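Local coordinates for protein pectate lyase (PDB 4U4B) that probably cleaves polygalacturonate and pectins, including highly methylated ones, within the chain by calcium-dependent beta-elimination, at residues Pro154-Leu159 / Asp176-Lys181; Asp132-Cys137 / Asn161-Asn166; Asp50-Thr55 / Ser62-Glu67; Ser57-Ser62 / Trp87-Thr92; Leu269-Ala274 / Ala294-Leu299. All blocks are in the same frame, centred on the assembly; numbering follows the deposited sequence.

Contact 1 (Pro154-Leu159 / Asp176-Lys181). With EDO (1,2-ethanediol), chain C.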
# COMPACT_ATOMS: atom_id res chain seq x y z
N PRO A 154 7.63 -19.02 -3.40
CA PRO A 154 7.59 -17.91 -4.36
C PRO A 154 6.76 -16.73 -3.84
O PRO A 154 5.70 -16.95 -3.25
CB PRO A 154 6.93 -18.53 -5.59
CG PRO A 154 6.95 -20.04 -5.33
CD PRO A 154 6.84 -20.16 -3.87
N PRO A 155 7.23 -15.50 -4.05
CA PRO A 155 6.35 -14.35 -3.78
C PRO A 155 5.12 -14.46 -4.69
O PRO A 155 5.27 -15.02 -5.78
CB PRO A 155 7.21 -13.15 -4.15
CG PRO A 155 8.63 -13.64 -4.07
CD PRO A 155 8.57 -15.08 -4.50
N VAL A 156 3.95 -13.97 -4.29
CA VAL A 156 2.78 -14.14 -5.15
C VAL A 156 3.03 -13.47 -6.50
O VAL A 156 2.52 -13.91 -7.52
CB VAL A 156 1.50 -13.58 -4.51
CG1 VAL A 156 1.61 -12.05 -4.28
CG2 VAL A 156 0.31 -13.94 -5.38
N ILE A 157 3.86 -12.44 -6.51
CA ILE A 157 4.30 -11.81 -7.74
C ILE A 157 5.70 -11.29 -7.52
O ILE A 157 5.96 -10.62 -6.51
CB ILE A 157 3.38 -10.63 -8.18
CG1 ILE A 157 1.98 -11.11 -8.61
CG2 ILE A 157 4.07 -9.82 -9.28
CD1 ILE A 157 1.89 -11.61 -10.02
N THR A 158 6.60 -11.58 -8.45
CA THR A 158 7.94 -11.03 -8.41
C THR A 158 8.15 -10.09 -9.56
O THR A 158 7.84 -10.41 -10.71
CB THR A 158 9.02 -12.13 -8.49
OG1 THR A 158 8.85 -13.04 -7.40
CG2 THR A 158 10.41 -11.52 -8.44
N LEU A 159 8.69 -8.92 -9.25
CA LEU A 159 8.90 -7.89 -10.24
C LEU A 159 10.39 -7.66 -10.44
O LEU A 159 11.15 -7.56 -9.48
CB LEU A 159 8.21 -6.58 -9.82
CG LEU A 159 6.70 -6.63 -9.57
CD1 LEU A 159 6.25 -5.26 -9.06
CD2 LEU A 159 5.91 -7.02 -10.84
N ASP A 176 1.76 -14.73 0.83
CA ASP A 176 2.98 -14.08 0.38
C ASP A 176 2.72 -12.74 -0.26
O ASP A 176 1.74 -12.57 -0.99
CB ASP A 176 3.70 -14.98 -0.64
CG ASP A 176 4.59 -15.97 0.02
OD1 ASP A 176 4.57 -16.03 1.27
OD2 ASP A 176 5.28 -16.71 -0.70
N GLY A 177 3.63 -11.80 -0.02
CA GLY A 177 3.57 -10.50 -0.66
C GLY A 177 4.37 -10.46 -1.95
O GLY A 177 4.77 -11.49 -2.47
N ILE A 178 4.60 -9.26 -2.44
CA ILE A 178 5.24 -9.03 -3.74
C ILE A 178 6.70 -8.66 -3.54
O ILE A 178 7.02 -7.88 -2.66
CB ILE A 178 4.50 -7.91 -4.52
CG1 ILE A 178 3.09 -8.38 -4.90
CG2 ILE A 178 5.29 -7.45 -5.74
CD1 ILE A 178 2.15 -7.26 -5.39
N HIS A 179 7.59 -9.20 -4.36
CA HIS A 179 8.98 -8.83 -4.28
C HIS A 179 9.39 -7.92 -5.42
O HIS A 179 9.04 -8.16 -6.58
CB HIS A 179 9.90 -10.06 -4.29
CG HIS A 179 9.99 -10.76 -2.97
ND1 HIS A 179 11.10 -11.49 -2.60
CD2 HIS A 179 9.12 -10.85 -1.95
CE1 HIS A 179 10.90 -12.00 -1.40
NE2 HIS A 179 9.71 -11.62 -0.97
N CYS A 180 10.13 -6.86 -5.11
CA CYS A 180 10.91 -6.17 -6.13
C CYS A 180 12.29 -6.82 -6.10
O CYS A 180 13.14 -6.44 -5.30
CB CYS A 180 10.99 -4.67 -5.87
SG CYS A 180 11.91 -3.73 -7.13
N LYS A 181 12.49 -7.81 -6.97
CA LYS A 181 13.75 -8.55 -6.99
C LYS A 181 14.91 -7.70 -7.48
O LYS A 181 16.02 -7.75 -6.93
CB LYS A 181 13.60 -9.81 -7.86
CG LYS A 181 14.86 -10.67 -7.99
CD LYS A 181 14.50 -12.13 -7.81
CE LYS A 181 15.74 -13.04 -7.76
NZ LYS A 181 16.02 -13.64 -9.08
C1 EDO C . 5.97 -12.20 2.63
O1 EDO C . 6.32 -13.15 3.65
C2 EDO C . 6.68 -12.56 1.32
O2 EDO C . 8.09 -12.36 1.45

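Contact 2 (Asp132-Cys137 / Asn161-Asn166)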
# COMPACT_ATOMS: atom_id res chain seq x y z
N ASP A 132 10.68 -6.47 -16.84
CA ASP A 132 10.81 -5.42 -17.85
C ASP A 132 9.52 -5.05 -18.57
O ASP A 132 9.54 -4.81 -19.78
CB ASP A 132 11.87 -5.82 -18.88
CG ASP A 132 13.25 -5.88 -18.29
OD1 ASP A 132 13.59 -4.98 -17.50
OD2 ASP A 132 14.00 -6.81 -18.61
N LYS A 133 8.41 -5.00 -17.86
CA LYS A 133 7.14 -4.57 -18.47
C LYS A 133 6.11 -4.17 -17.44
O LYS A 133 6.34 -4.28 -16.23
CB LYS A 133 6.56 -5.67 -19.35
CG LYS A 133 6.27 -6.97 -18.62
CD LYS A 133 5.97 -8.11 -19.60
CE LYS A 133 4.67 -7.89 -20.35
NZ LYS A 133 4.54 -8.79 -21.55
N THR A 134 4.96 -3.73 -17.94
CA THR A 134 3.81 -3.37 -17.14
C THR A 134 2.71 -4.42 -17.31
O THR A 134 2.27 -4.67 -18.44
CB THR A 134 3.26 -1.99 -17.55
OG1 THR A 134 4.24 -0.99 -17.26
CG2 THR A 134 1.98 -1.66 -16.81
N VAL A 135 2.26 -5.02 -16.21
CA VAL A 135 1.06 -5.86 -16.30
C VAL A 135 -0.11 -5.27 -15.50
O VAL A 135 0.04 -4.75 -14.39
CB VAL A 135 1.31 -7.31 -15.83
CG1 VAL A 135 2.24 -8.04 -16.83
CG2 VAL A 135 1.88 -7.35 -14.43
N ASP A 136 -1.29 -5.34 -16.12
CA ASP A 136 -2.55 -4.93 -15.52
C ASP A 136 -3.32 -6.20 -15.16
O ASP A 136 -3.68 -6.98 -16.04
CB ASP A 136 -3.34 -4.05 -16.50
CG ASP A 136 -4.63 -3.50 -15.92
OD1 ASP A 136 -5.13 -4.01 -14.89
OD2 ASP A 136 -5.16 -2.54 -16.52
N CYS A 137 -3.54 -6.44 -13.87
CA CYS A 137 -4.18 -7.69 -13.45
C CYS A 137 -5.71 -7.59 -13.41
O CYS A 137 -6.39 -8.56 -13.09
CB CYS A 137 -3.62 -8.13 -12.10
SG CYS A 137 -1.90 -8.64 -12.19
N ASN A 161 12.40 -4.90 -12.55
CA ASN A 161 12.27 -3.70 -13.36
C ASN A 161 10.91 -3.67 -14.05
O ASN A 161 10.81 -3.50 -15.26
CB ASN A 161 13.40 -3.65 -14.39
CG ASN A 161 13.67 -2.24 -14.88
OD1 ASN A 161 13.90 -1.33 -14.08
ND2 ASN A 161 13.61 -2.06 -16.19
N ALA A 162 9.85 -3.89 -13.26
CA ALA A 162 8.51 -4.03 -13.82
C ALA A 162 7.44 -3.26 -13.04
O ALA A 162 7.67 -2.78 -11.92
CB ALA A 162 8.14 -5.51 -13.89
N THR A 163 6.27 -3.13 -13.65
CA THR A 163 5.13 -2.51 -12.98
C THR A 163 3.93 -3.46 -12.94
O THR A 163 3.61 -4.11 -13.94
CB THR A 163 4.73 -1.19 -13.67
OG1 THR A 163 5.82 -0.27 -13.56
CG2 THR A 163 3.49 -0.56 -13.02
N ILE A 164 3.28 -3.58 -11.79
CA ILE A 164 2.01 -4.30 -11.71
C ILE A 164 0.88 -3.38 -11.22
O ILE A 164 1.07 -2.55 -10.33
CB ILE A 164 2.12 -5.54 -10.79
CG1 ILE A 164 0.85 -6.37 -10.90
CG2 ILE A 164 2.42 -5.17 -9.35
CD1 ILE A 164 1.01 -7.75 -10.39
N LYS A 165 -0.29 -3.53 -11.84
CA LYS A 165 -1.46 -2.70 -11.54
C LYS A 165 -2.71 -3.52 -11.25
O LYS A 165 -2.93 -4.56 -11.86
CB LYS A 165 -1.77 -1.77 -12.73
CG LYS A 165 -0.65 -0.84 -13.15
CD LYS A 165 -1.16 0.23 -14.13
CE LYS A 165 -1.89 -0.38 -15.29
NZ LYS A 165 -1.93 0.60 -16.42
N ASN A 166 -3.53 -3.03 -10.32
CA ASN A 166 -4.89 -3.52 -10.12
C ASN A 166 -4.99 -5.00 -9.76
O ASN A 166 -5.47 -5.82 -10.56
CB ASN A 166 -5.73 -3.24 -11.38
CG ASN A 166 -5.60 -1.81 -11.85
OD1 ASN A 166 -5.57 -0.89 -11.03
ND2 ASN A 166 -5.48 -1.61 -13.15

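Contact 3 (Asp50-Thr55 / Ser62-Glu67)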
# COMPACT_ATOMS: atom_id res chain seq x y z
N ASP A 50 -12.77 13.70 -8.14
CA ASP A 50 -14.03 13.68 -7.44
C ASP A 50 -14.42 12.26 -7.12
O ASP A 50 -14.38 11.39 -7.99
CB ASP A 50 -15.13 14.33 -8.26
CG ASP A 50 -14.96 15.82 -8.39
OD1 ASP A 50 -14.58 16.48 -7.39
OD2 ASP A 50 -15.23 16.33 -9.50
N VAL A 51 -14.84 12.05 -5.88
CA VAL A 51 -15.39 10.78 -5.47
C VAL A 51 -16.90 10.88 -5.35
O VAL A 51 -17.41 11.71 -4.60
CB VAL A 51 -14.80 10.31 -4.12
CG1 VAL A 51 -15.40 8.99 -3.73
CG2 VAL A 51 -13.29 10.23 -4.19
N TYR A 52 -17.60 10.02 -6.09
CA TYR A 52 -19.05 9.91 -6.05
C TYR A 52 -19.52 8.62 -5.42
O TYR A 52 -18.92 7.55 -5.60
CB TYR A 52 -19.64 10.00 -7.46
CG TYR A 52 -19.43 11.34 -8.11
CD1 TYR A 52 -20.37 12.36 -7.98
CD2 TYR A 52 -18.29 11.59 -8.85
CE1 TYR A 52 -20.16 13.59 -8.57
CE2 TYR A 52 -18.08 12.80 -9.46
CZ TYR A 52 -19.01 13.80 -9.31
OH TYR A 52 -18.79 15.01 -9.91
N ARG A 53 -20.62 8.72 -4.70
CA ARG A 53 -21.26 7.57 -4.09
C ARG A 53 -22.76 7.62 -4.27
O ARG A 53 -23.41 8.65 -4.03
CB ARG A 53 -20.92 7.50 -2.61
CG ARG A 53 -21.45 6.26 -1.94
CD ARG A 53 -21.20 6.31 -0.45
NE ARG A 53 -22.13 7.22 0.22
CZ ARG A 53 -21.95 7.70 1.44
NH1 ARG A 53 -20.85 7.36 2.12
NH2 ARG A 53 -22.85 8.52 1.98
N SER A 54 -23.32 6.50 -4.70
CA SER A 54 -24.76 6.38 -4.80
C SER A 54 -25.27 5.22 -3.97
O SER A 54 -24.55 4.23 -3.75
CB SER A 54 -25.18 6.21 -6.26
OG SER A 54 -26.57 5.98 -6.33
N THR A 55 -26.51 5.36 -3.50
CA THR A 55 -27.19 4.31 -2.74
C THR A 55 -27.89 3.33 -3.67
O THR A 55 -28.57 2.41 -3.23
CB THR A 55 -28.21 4.91 -1.77
OG1 THR A 55 -29.09 5.80 -2.48
CG2 THR A 55 -27.51 5.70 -0.67
N SER A 62 -26.03 9.87 -7.68
CA SER A 62 -24.82 9.87 -6.86
C SER A 62 -24.53 11.25 -6.26
O SER A 62 -24.81 12.27 -6.86
CB SER A 62 -23.62 9.40 -7.67
OG SER A 62 -23.34 10.29 -8.74
N GLU A 63 -23.95 11.25 -5.07
CA GLU A 63 -23.55 12.49 -4.43
C GLU A 63 -22.03 12.54 -4.34
O GLU A 63 -21.37 11.52 -4.10
CB GLU A 63 -24.16 12.61 -3.04
CG GLU A 63 -23.64 11.57 -2.07
CD GLU A 63 -24.45 11.49 -0.79
OE1 GLU A 63 -25.67 11.21 -0.89
OE2 GLU A 63 -23.86 11.68 0.30
N LYS A 64 -21.47 13.72 -4.56
CA LYS A 64 -20.05 13.91 -4.38
C LYS A 64 -19.73 13.83 -2.89
O LYS A 64 -20.25 14.62 -2.09
CB LYS A 64 -19.59 15.24 -4.98
CG LYS A 64 -18.06 15.34 -5.07
CD LYS A 64 -17.59 16.72 -5.57
CE LYS A 64 -17.92 16.93 -7.03
NZ LYS A 64 -17.06 18.02 -7.60
N ILE A 65 -18.88 12.88 -2.52
CA ILE A 65 -18.52 12.70 -1.12
C ILE A 65 -17.07 13.08 -0.84
O ILE A 65 -16.65 13.13 0.31
CB ILE A 65 -18.75 11.25 -0.63
CG1 ILE A 65 -17.78 10.28 -1.31
CG2 ILE A 65 -20.20 10.83 -0.84
CD1 ILE A 65 -17.82 8.90 -0.72
N ALA A 66 -16.28 13.36 -1.88
CA ALA A 66 -14.92 13.82 -1.63
C ALA A 66 -14.38 14.65 -2.78
O ALA A 66 -14.70 14.40 -3.94
CB ALA A 66 -13.98 12.63 -1.37
N GLU A 67 -13.54 15.62 -2.44
CA GLU A 67 -12.78 16.37 -3.42
C GLU A 67 -11.31 16.24 -3.09
O GLU A 67 -10.84 16.80 -2.11
CB GLU A 67 -13.21 17.84 -3.45
CG GLU A 67 -14.44 18.04 -4.31
CD GLU A 67 -15.00 19.45 -4.21
OE1 GLU A 67 -14.31 20.34 -3.70
OE2 GLU A 67 -16.14 19.65 -4.66

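Contact 4 (Ser57-Ser62 / Trp87-Thr92)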
# COMPACT_ATOMS: atom_id res chain seq x y z
N SER A 57 -27.47 1.56 -8.03
CA SER A 57 -26.52 1.29 -9.09
C SER A 57 -26.53 2.40 -10.13
O SER A 57 -25.72 2.40 -11.06
CB SER A 57 -26.84 -0.03 -9.77
OG SER A 57 -28.04 0.09 -10.50
N ALA A 58 -27.45 3.35 -9.98
CA ALA A 58 -27.58 4.45 -10.93
C ALA A 58 -26.63 5.57 -10.56
O ALA A 58 -26.64 6.07 -9.43
CB ALA A 58 -29.01 4.97 -10.99
N GLN A 59 -25.83 5.98 -11.53
CA GLN A 59 -24.89 7.04 -11.31
C GLN A 59 -25.60 8.40 -11.15
O GLN A 59 -25.04 9.33 -10.55
CB GLN A 59 -23.88 7.10 -12.45
CG GLN A 59 -22.55 7.61 -11.97
CD GLN A 59 -21.63 7.93 -13.10
OE1 GLN A 59 -21.77 7.38 -14.20
NE2 GLN A 59 -20.67 8.84 -12.84
N ALA A 60 -26.82 8.48 -11.67
CA ALA A 60 -27.60 9.71 -11.68
C ALA A 60 -27.93 10.20 -10.29
O ALA A 60 -28.03 11.41 -10.05
CB ALA A 60 -28.89 9.51 -12.47
N GLY A 61 -28.11 9.27 -9.36
CA GLY A 61 -28.43 9.63 -8.00
C GLY A 61 -27.23 9.85 -7.09
O GLY A 61 -27.38 10.01 -5.88
N SER A 62 -26.03 9.87 -7.68
CA SER A 62 -24.82 9.87 -6.86
C SER A 62 -24.53 11.25 -6.26
O SER A 62 -24.81 12.27 -6.86
CB SER A 62 -23.62 9.40 -7.67
OG SER A 62 -23.34 10.29 -8.74
N TRP A 87 -22.64 2.21 -4.36
CA TRP A 87 -21.90 2.24 -5.61
C TRP A 87 -21.00 3.47 -5.64
O TRP A 87 -21.41 4.55 -5.19
CB TRP A 87 -22.87 2.23 -6.81
CG TRP A 87 -23.51 0.90 -7.05
CD1 TRP A 87 -23.21 0.01 -8.05
CD2 TRP A 87 -24.56 0.29 -6.28
NE1 TRP A 87 -24.01 -1.10 -7.95
CE2 TRP A 87 -24.84 -0.96 -6.88
CE3 TRP A 87 -25.29 0.70 -5.16
CZ2 TRP A 87 -25.83 -1.81 -6.38
CZ3 TRP A 87 -26.26 -0.16 -4.66
CH2 TRP A 87 -26.53 -1.40 -5.27
N TYR A 88 -19.80 3.29 -6.17
CA TYR A 88 -18.81 4.37 -6.22
C TYR A 88 -18.22 4.59 -7.62
O TYR A 88 -18.11 3.66 -8.42
CB TYR A 88 -17.65 4.08 -5.26
CG TYR A 88 -18.00 3.97 -3.79
CD1 TYR A 88 -18.45 2.78 -3.25
CD2 TYR A 88 -17.84 5.06 -2.94
CE1 TYR A 88 -18.75 2.67 -1.91
CE2 TYR A 88 -18.14 4.97 -1.58
CZ TYR A 88 -18.60 3.77 -1.08
OH TYR A 88 -18.89 3.66 0.27
N TRP A 89 -17.81 5.84 -7.86
CA TRP A 89 -17.12 6.27 -9.07
C TRP A 89 -16.10 7.31 -8.68
O TRP A 89 -16.34 8.13 -7.78
CB TRP A 89 -18.08 6.90 -10.10
CG TRP A 89 -19.11 5.99 -10.64
CD1 TRP A 89 -19.04 5.27 -11.80
CD2 TRP A 89 -20.38 5.69 -10.06
NE1 TRP A 89 -20.18 4.54 -11.97
CE2 TRP A 89 -21.02 4.76 -10.91
CE3 TRP A 89 -21.04 6.10 -8.90
CZ2 TRP A 89 -22.29 4.25 -10.65
CZ3 TRP A 89 -22.30 5.58 -8.63
CH2 TRP A 89 -22.91 4.67 -9.50
N VAL A 90 -14.97 7.31 -9.36
CA VAL A 90 -13.97 8.34 -9.19
C VAL A 90 -13.76 9.01 -10.54
O VAL A 90 -13.51 8.33 -11.53
CB VAL A 90 -12.64 7.77 -8.64
CG1 VAL A 90 -11.55 8.80 -8.70
CG2 VAL A 90 -12.85 7.25 -7.21
N ASP A 91 -13.93 10.33 -10.58
CA ASP A 91 -13.70 11.09 -11.80
C ASP A 91 -12.43 11.90 -11.64
O ASP A 91 -12.21 12.52 -10.60
CB ASP A 91 -14.88 12.04 -12.12
CG ASP A 91 -16.16 11.30 -12.45
OD1 ASP A 91 -16.14 10.07 -12.58
OD2 ASP A 91 -17.20 11.96 -12.62
N THR A 92 -11.59 11.89 -12.66
CA THR A 92 -10.41 12.74 -12.68
C THR A 92 -10.68 13.97 -13.55
O THR A 92 -11.39 13.90 -14.55
CB THR A 92 -9.18 11.99 -13.24
OG1 THR A 92 -9.40 11.70 -14.62
CG2 THR A 92 -8.94 10.68 -12.48

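Contact 5 (Leu269-Ala274 / Ala294-Leu299)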
# COMPACT_ATOMS: atom_id res chain seq x y z
N LEU A 269 13.61 5.71 2.69
CA LEU A 269 12.17 5.74 2.58
C LEU A 269 11.73 7.15 2.28
O LEU A 269 12.18 8.10 2.93
CB LEU A 269 11.50 5.23 3.86
CG LEU A 269 9.99 5.48 4.02
CD1 LEU A 269 9.16 4.74 2.96
CD2 LEU A 269 9.51 5.09 5.41
N THR A 270 10.85 7.31 1.31
CA THR A 270 10.13 8.57 1.15
C THR A 270 8.65 8.28 1.15
O THR A 270 8.13 7.59 0.27
CB THR A 270 10.50 9.32 -0.13
OG1 THR A 270 11.92 9.46 -0.22
CG2 THR A 270 9.84 10.73 -0.14
N ILE A 271 7.96 8.80 2.15
CA ILE A 271 6.53 8.75 2.14
C ILE A 271 6.04 10.09 1.63
O ILE A 271 6.26 11.12 2.27
CB ILE A 271 5.96 8.44 3.52
CG1 ILE A 271 6.23 6.97 3.87
CG2 ILE A 271 4.45 8.73 3.55
CD1 ILE A 271 5.59 6.53 5.16
N ILE A 272 5.40 10.08 0.46
CA ILE A 272 4.81 11.29 -0.10
C ILE A 272 3.41 11.48 0.47
O ILE A 272 3.01 12.59 0.78
CB ILE A 272 4.77 11.26 -1.65
CG1 ILE A 272 6.20 11.15 -2.20
CG2 ILE A 272 4.08 12.51 -2.22
CD1 ILE A 272 6.26 10.81 -3.68
N SER A 273 2.67 10.38 0.62
CA SER A 273 1.44 10.38 1.40
C SER A 273 1.06 8.96 1.75
O SER A 273 1.30 8.03 0.98
CB SER A 273 0.27 11.04 0.66
OG SER A 273 0.11 10.48 -0.62
N ALA A 274 0.45 8.81 2.92
CA ALA A 274 -0.02 7.52 3.37
C ALA A 274 -1.03 7.69 4.49
O ALA A 274 -1.02 8.71 5.19
CB ALA A 274 1.16 6.66 3.84
N ALA A 294 14.71 8.22 6.41
CA ALA A 294 13.27 8.17 6.20
C ALA A 294 12.71 9.58 6.10
O ALA A 294 12.73 10.34 7.08
CB ALA A 294 12.59 7.40 7.31
N GLU A 295 12.22 9.94 4.93
CA GLU A 295 11.58 11.24 4.73
C GLU A 295 10.06 11.05 4.69
O GLU A 295 9.54 10.25 3.91
CB GLU A 295 12.08 11.89 3.44
CG GLU A 295 11.54 13.29 3.17
CD GLU A 295 12.16 13.90 1.94
OE1 GLU A 295 13.23 13.40 1.52
OE2 GLU A 295 11.59 14.86 1.38
N ILE A 296 9.36 11.77 5.56
CA ILE A 296 7.93 11.60 5.72
C ILE A 296 7.17 12.91 5.54
O ILE A 296 7.50 13.93 6.15
CB ILE A 296 7.55 11.04 7.12
CG1 ILE A 296 8.37 9.80 7.46
CG2 ILE A 296 6.05 10.76 7.19
CD1 ILE A 296 8.22 8.73 6.46
N ARG A 297 6.13 12.84 4.72
CA ARG A 297 5.25 13.97 4.48
C ARG A 297 3.81 13.46 4.36
O ARG A 297 3.59 12.35 3.85
CB ARG A 297 5.68 14.70 3.21
CG ARG A 297 4.84 15.90 2.87
CD ARG A 297 5.06 17.06 3.85
NE ARG A 297 3.97 18.03 3.79
CZ ARG A 297 2.92 18.00 4.59
NH1 ARG A 297 2.83 17.06 5.52
NH2 ARG A 297 1.96 18.90 4.48
N ASP A 298 2.85 14.24 4.85
CA ASP A 298 1.44 14.00 4.52
C ASP A 298 0.94 12.65 5.05
O ASP A 298 0.34 11.87 4.32
CB ASP A 298 1.24 14.07 3.00
CG ASP A 298 -0.08 14.67 2.62
OD1 ASP A 298 -0.15 15.92 2.56
OD2 ASP A 298 -1.04 13.91 2.36
N LEU A 299 1.21 12.39 6.32
CA LEU A 299 0.87 11.12 6.92
C LEU A 299 -0.33 11.29 7.85
O LEU A 299 -0.35 12.17 8.71
CB LEU A 299 2.08 10.53 7.67
CG LEU A 299 1.93 9.20 8.40
CD1 LEU A 299 1.62 8.06 7.43
CD2 LEU A 299 3.20 8.88 9.21
O HOH W 1 13.27 11.79 -1.29

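Contact 1 (Pro154-Leu159 / Asp176-Lys181)
Pro155 and His179 meet by a CH-pi contact: CG of the proline sits over one face of the imidazole, 3.5 Å from the His179 ring centroid and 14° off the ring normal. Placing CG of His179 beside its backbone N (chi1 -79°) brings the imidazole against Pro155, whose rigid ring presents C-H groups to it. At the ring edge, in plane, His179 NE2 hydrogen-bonds O2 of 1,2-ethanediol, probably from the crystallisation liquor, at 3.0 Å.

Backbone hydrogen bonds of parallel strands join the rest. Ile157 O accepts His179 N; Leu159 N then gives to His179 O at 2.8 Å, and Leu159 O accepts Lys181 N. Val156 N to Gly177 O is weak.

Ile178 gathers apolar branches: its CG1 lies 4.0 Å from Ile157 CB and equally far from CG1 of Val156, which comes from the loop just before the strand, while CD1 of Leu159 leans on Ile178 CG2. Beta-branched isoleucines favour such extended strands.

The strands belong to consecutive turns of this family's right-handed parallel beta-helix. Strand 128-131 flanks 157-160, Ile187 of strand 185-192 and Ile169 of strand 167-169 pack against Ile178, and Cys180 is disulfide-bonded to Cys185.

Contact 2 (Asp132-Cys137 / Asn161-Asn166)
Asp136 carries CG anti to its backbone N (chi1 -176°), whereas CG of Asn166 lies beside its own N (chi1 -50°); these settings bring carboxylate and amide together across the strand ends. Asn166 ND2 gives a hydrogen bond of 3.0 Å to Asp136 OD1, nearly in the amide plane but from above the carboxylate plane, the two planes being 59° apart. Each group has further partners: Asp136 OD2 pairs with Lys118, and the amide oxygen of Asn166 accepts from Asn189. Asn166 has left-handed backbone angles, which asparagine tolerates well, and the chain turns a corner there.

At the other end Asn161 ND2 reaches Asp132 OD1 at 3.2 Å, nearly along the C-O axis. Between these polar pairs the parallel backbones alternate their bonds: Lys133 O takes Thr163 N, Thr163 O takes Val135 N at 2.8 Å, Val135 O takes Lys165 N, and Cys137 N closes on Lys165 O.

On the inner face CG2 of Val135 touches Ile164 CG1 at 3.8 Å, and CD1 of that isoleucine lies 3.5 Å from Cys137 SG, itself in a disulfide with Cys124. On the outer face Thr134 OG1 is 3.6 Å from Thr163 CB, the two side chains running alongside each other; beta-branched hydroxyl residues suit a strand near solvent.

Within the parallel beta-helix, strand 163-165 lies between 134-136 and 185-192, and Ile164 packs inward on Ile157 and Leu159 of strand 157-160.

Contact 3 (Asp50-Thr55 / Ser62-Glu67)
Lys64 NZ is gripped by two carboxylates: its salt bridge to Asp50 OD1 spans 2.9 Å, though the hydrogen bond is weak, and a longer, weak one joins it to Glu67 OE2 at 3.5 Å. NZ is also 3.1 Å from Asp50 OD2, so it faces both oxygens of that acid. The setting is a beta hairpin of strands 46-54 and 63-68 in an antiparallel sheet, interrupted by a classic beta bulge in which Ile65 and Ala66 both face Val51. With CG anti to the backbone N (chi1 -168°) and a bend at chi3 (-70°), the lysine chain turns NZ to Asp50, where its positive charge probably offsets the mutual repulsion of the two acids.

The bulge is plain in the backbone bonds. Val51 O accepts Ile65 N at 2.8 Å and, weakly, Ala66 N, while Val51 N gives to Ala66 O. Beyond it Arg53 and Glu63 form a regular hydrogen-bonded pair.

Side chains follow this register. CG1 of Val51 meets Ile65 CG1 at 3.6 Å, and the small alanine fits directly against the valine's CB. Ile65 also lays CG2 over one face of the Arg53 guanidinium. That group pairs with Asp77 and Thr79 through NH1, whereas Glu63 OE2 sits off its plane, so the 3.7 Å pairing with Arg53 NH2 is electrostatic, with no N-H aimed at it.

The aromatic side chain of Tyr52 lies obliquely across the methylenes of Lys64, whose CE is 3.6 Å from Tyr52 OH.

Contact 4 (Ser57-Ser62 / Trp87-Thr92)
Gln59 lies flat against Trp89, and here the packing is most extensive. Its CG stands over the centre of the six-membered ring, 3.4 Å from the Trp89 centroid and 12° off the normal, a CH-pi contact. Beyond CG the chain runs on extended across the indole, keeping the amide stacked with its plane only 17° from that of the ring. CD of Gln59 is 3.9 Å from Trp89 NE1. Glutamine fits well: two methylenes cover the aromatic surface, and the flat amide continues the stack with a polar end.

A second CH-pi contact is made by Ser57, whose CA lies 3.4 Å from the centroid of the Trp87 five-membered ring, almost on the normal. The small serine side chain probably leaves the main chain room to lie on the indole. Ser57 O meanwhile lies at the edge of Trp89, near the ring plane.

Trp87 and Trp89 are alternate residues of strand 87-94, so both turn to the same face of the antiparallel four-stranded sheet; the connection between hairpin strands 46-54 and 63-68 folds back over that face. On the solvent side Ala58 directs its methyl away from the strand. A looser contact is that of Ser62 CB with CZ3 of Trp89, at 4.2 Å. Within the loop, Gln59 O accepts both Ser62 N at 3.1 Å and Ser62 OG at 2.7 Å, the hydroxyl lying in the carbonyl plane.

Contact 5 (Leu269-Ala274 / Ala294-Leu299)
Ile271 packs alongside Ile296, the two running in a common direction. From the strand, CB of Ile271 lies 3.7 Å from Ile296 CD1; CG1, set beside the backbone N (chi1 -72°), stays at the same distance from that methyl, and so does the terminal CD1. The other branch, CG2, turns instead to Arg297 O. CB, CG1 and CD1 of Ile271 thus all border the one methyl CD1 of Ile296, while CD2 of Leu269 touches Ile296 CD1 too, at 4.0 Å.

These aliphatic residues stack in register on successive coils of the right-handed parallel beta-helix, filling its interior with branched side chains; Leu253 and Val240 of other strands also touch Ile271. Leu269 O accepts Glu295 N, Glu295 O accepts Ile271 N at 2.8 Å, and Ile271 O accepts Arg297 N.

On the outer face Thr270 OG1 and Glu295 OE1 share a water, polar ends suited to the surface; Thr270 OG1 is also bonded to His237. At the break in strand 293-301, Asp298 takes left-handed backbone angles, and pairing resumes beyond it, with a weak bond from Ala274 N to Asp298 O at 3.4 Å. Ala274 CB then meets Leu299 CD1 at 3.9 Å.

Overall arrangement
Along the chain the hairpin comes first: contacts 3 and 4 alternate their segments, share Ser62 and have centres about 6 Å apart, both built on the N-terminal antiparallel sheet where strands 46-54 and 87-94 are neighbours. Contacts 2 and 1 follow, also interleaved, about 12 Å apart between centres; strands 157-160 and 163-165 follow each other, and apolar side chains of the two contacts touch inside the beta-helix. Contact 5 lies further along the same beta-helix, its centre about 23 Å from those of both. Contacts 1 and 3 lie about 35 Å apart, centre to centre, on opposite sides of the chain's centre. Gly177 of contact 1 lies within about 10 Å of the calcium ligands Asp194 and Ile195.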